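Local coordinates for TENA/THI-4 protein (Shewanella denitrificans OS217, PDB 3DDE), which is of unknown function but has an all-helical, heme oxygenase-like fold and may have oxidoreductase activity, at residues 134-139 with 204-209. Numbering follows the deposited sequence.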
# COMPACT_ATOMS: atom_id res chain seq x y z
N LEU A 134 2.03 14.83 12.62
CA LEU A 134 1.61 16.02 13.35
C LEU A 134 2.73 17.08 13.40
O LEU A 134 2.44 18.27 13.56
CB LEU A 134 1.17 15.65 14.77
CG LEU A 134 -0.12 14.86 14.97
CD1 LEU A 134 -0.27 14.43 16.42
CD2 LEU A 134 -1.35 15.67 14.51
N GLY A 135 3.98 16.65 13.26
CA GLY A 135 5.14 17.56 13.22
C GLY A 135 5.12 18.47 12.00
O GLY A 135 5.48 19.63 12.07
N TYR A 136 4.71 17.91 10.87
CA TYR A 136 4.55 18.68 9.64
C TYR A 136 3.48 19.74 9.86
O TYR A 136 3.70 20.92 9.60
CB TYR A 136 4.16 17.74 8.48
CG TYR A 136 3.76 18.41 7.17
CD1 TYR A 136 4.51 19.45 6.63
CD2 TYR A 136 2.67 17.94 6.45
CE1 TYR A 136 4.16 20.03 5.42
CE2 TYR A 136 2.32 18.50 5.24
CZ TYR A 136 3.07 19.55 4.73
OH TYR A 136 2.71 20.10 3.53
N SER A 137 2.33 19.28 10.36
CA SER A 137 1.19 20.12 10.65
C SER A 137 1.53 21.22 11.64
O SER A 137 0.99 22.33 11.57
CB SER A 137 0.06 19.27 11.23
OG SER A 137 -0.45 18.37 10.26
N TYR A 138 2.42 20.92 12.59
CA TYR A 138 2.78 21.92 13.58
C TYR A 138 3.32 23.22 12.97
O TYR A 138 2.84 24.30 13.31
CB TYR A 138 3.74 21.39 14.64
CG TYR A 138 4.04 22.47 15.67
CD1 TYR A 138 3.11 22.81 16.65
CD2 TYR A 138 5.24 23.18 15.63
CE1 TYR A 138 3.39 23.82 17.57
CE2 TYR A 138 5.51 24.18 16.53
CZ TYR A 138 4.59 24.50 17.50
OH TYR A 138 4.89 25.51 18.40
N TRP A 139 4.31 23.13 12.09
CA TRP A 139 4.84 24.36 11.47
C TRP A 139 3.95 24.78 10.31
O TRP A 139 3.75 25.96 10.06
CB TRP A 139 6.32 24.21 11.04
CG TRP A 139 6.56 23.35 9.86
CD1 TRP A 139 6.94 22.04 9.87
CD2 TRP A 139 6.42 23.71 8.49
NE1 TRP A 139 7.05 21.57 8.59
CE2 TRP A 139 6.73 22.57 7.72
CE3 TRP A 139 6.07 24.89 7.83
CZ2 TRP A 139 6.69 22.58 6.32
CZ3 TRP A 139 6.04 24.89 6.44
CH2 TRP A 139 6.35 23.75 5.71
N GLU A 204 11.13 18.95 11.38
CA GLU A 204 12.40 19.45 10.88
C GLU A 204 12.63 19.09 9.42
O GLU A 204 12.94 19.95 8.62
CB GLU A 204 13.56 18.91 11.72
CG GLU A 204 13.71 19.56 13.09
CD GLU A 204 14.80 18.90 13.96
OE1 GLU A 204 15.28 17.82 13.58
OE2 GLU A 204 15.16 19.44 15.03
N ASN A 205 12.46 17.81 9.08
CA ASN A 205 12.78 17.38 7.73
C ASN A 205 11.77 17.87 6.74
O ASN A 205 12.13 18.28 5.65
CB ASN A 205 13.02 15.86 7.63
CG ASN A 205 13.81 15.48 6.38
OD1 ASN A 205 14.94 15.96 6.17
ND2 ASN A 205 13.24 14.60 5.54
N SER A 206 10.49 17.86 7.09
CA SER A 206 9.47 18.37 6.17
C SER A 206 9.73 19.85 5.83
O SER A 206 9.51 20.27 4.70
CB SER A 206 8.05 18.14 6.70
OG SER A 206 7.87 18.75 7.97
N LEU A 207 10.22 20.63 6.79
CA LEU A 207 10.52 22.05 6.58
C LEU A 207 11.82 22.21 5.78
O LEU A 207 11.90 23.05 4.90
CB LEU A 207 10.57 22.79 7.93
CG LEU A 207 10.77 24.31 7.93
CD1 LEU A 207 9.89 25.01 6.94
CD2 LEU A 207 10.56 24.87 9.33
N VAL A 208 12.83 21.40 6.09
CA VAL A 208 14.07 21.37 5.29
C VAL A 208 13.74 21.06 3.81
O VAL A 208 14.23 21.72 2.88
CB VAL A 208 15.07 20.31 5.84
CG1 VAL A 208 16.21 20.03 4.84
CG2 VAL A 208 15.63 20.76 7.21
N LEU A 209 12.88 20.07 3.60
CA LEU A 209 12.51 19.67 2.24
C LEU A 209 11.65 20.72 1.52
O LEU A 209 11.78 20.90 0.31
CB LEU A 209 11.81 18.31 2.26
CG LEU A 209 12.66 17.11 2.64
CD1 LEU A 209 11.84 15.86 2.39
CD2 LEU A 209 14.01 17.03 1.88
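Trp-139 donates its indole N-H to the hydroxyl of Ser-206. Trp-139 NE1 lies 3.0 Å from Ser-206 OG, and the bond is almost straight, 175° at the hydrogen. OG sits at the edge of the indole, in the ring plane. Trp-139 chi1 is 72°, which puts CG between the backbone N and the carbonyl carbon and swings the indole toward helix 193-223. Ser-206 OG takes the same position about its own CA-CB bond and also bonds to Val-202 O, so it accepts from Trp-139 and donates to that carbonyl.

Leu-207 covers one face of the indole. Leu-207 CD1 stands 3.7 Å from the centroid of the six-membered ring of Trp-139, almost on the ring normal, a CH-pi contact. Leu-207 CB lies over the pyrrole part, 3.8 Å from Trp-139 NE1. The carbonyl O of Tyr-136 lies above the opposite face. The Tyr-136 ring meets Ser-206 obliquely, with CD1 3.7 Å from OG. Its hydroxyl bonds instead to Asn-55 ND2.

The contact is buried in the helical core of this heme oxygenase-like fold, where it joins helix 134-141 to helix 193-223. The short segments cross at -57° with axes 8.8 Å apart, far from parallel. Their backbones come closest at Tyr-136 and Ser-206, where the CA atoms are 6.0 Å apart. Met-17 and Trp-18 of helix 7-24 also pack on Leu-207.

A leucine in place of Trp-139 would probably leave Ser-206 OG without its N-H donor and Leu-207 CD1 without an aromatic face to rest on. The in-plane bond and the covered face together help to hold the indole in place and set its tilt. One directional polar link thus joins two helices through a largely apolar interface, and the buried N-H is satisfied.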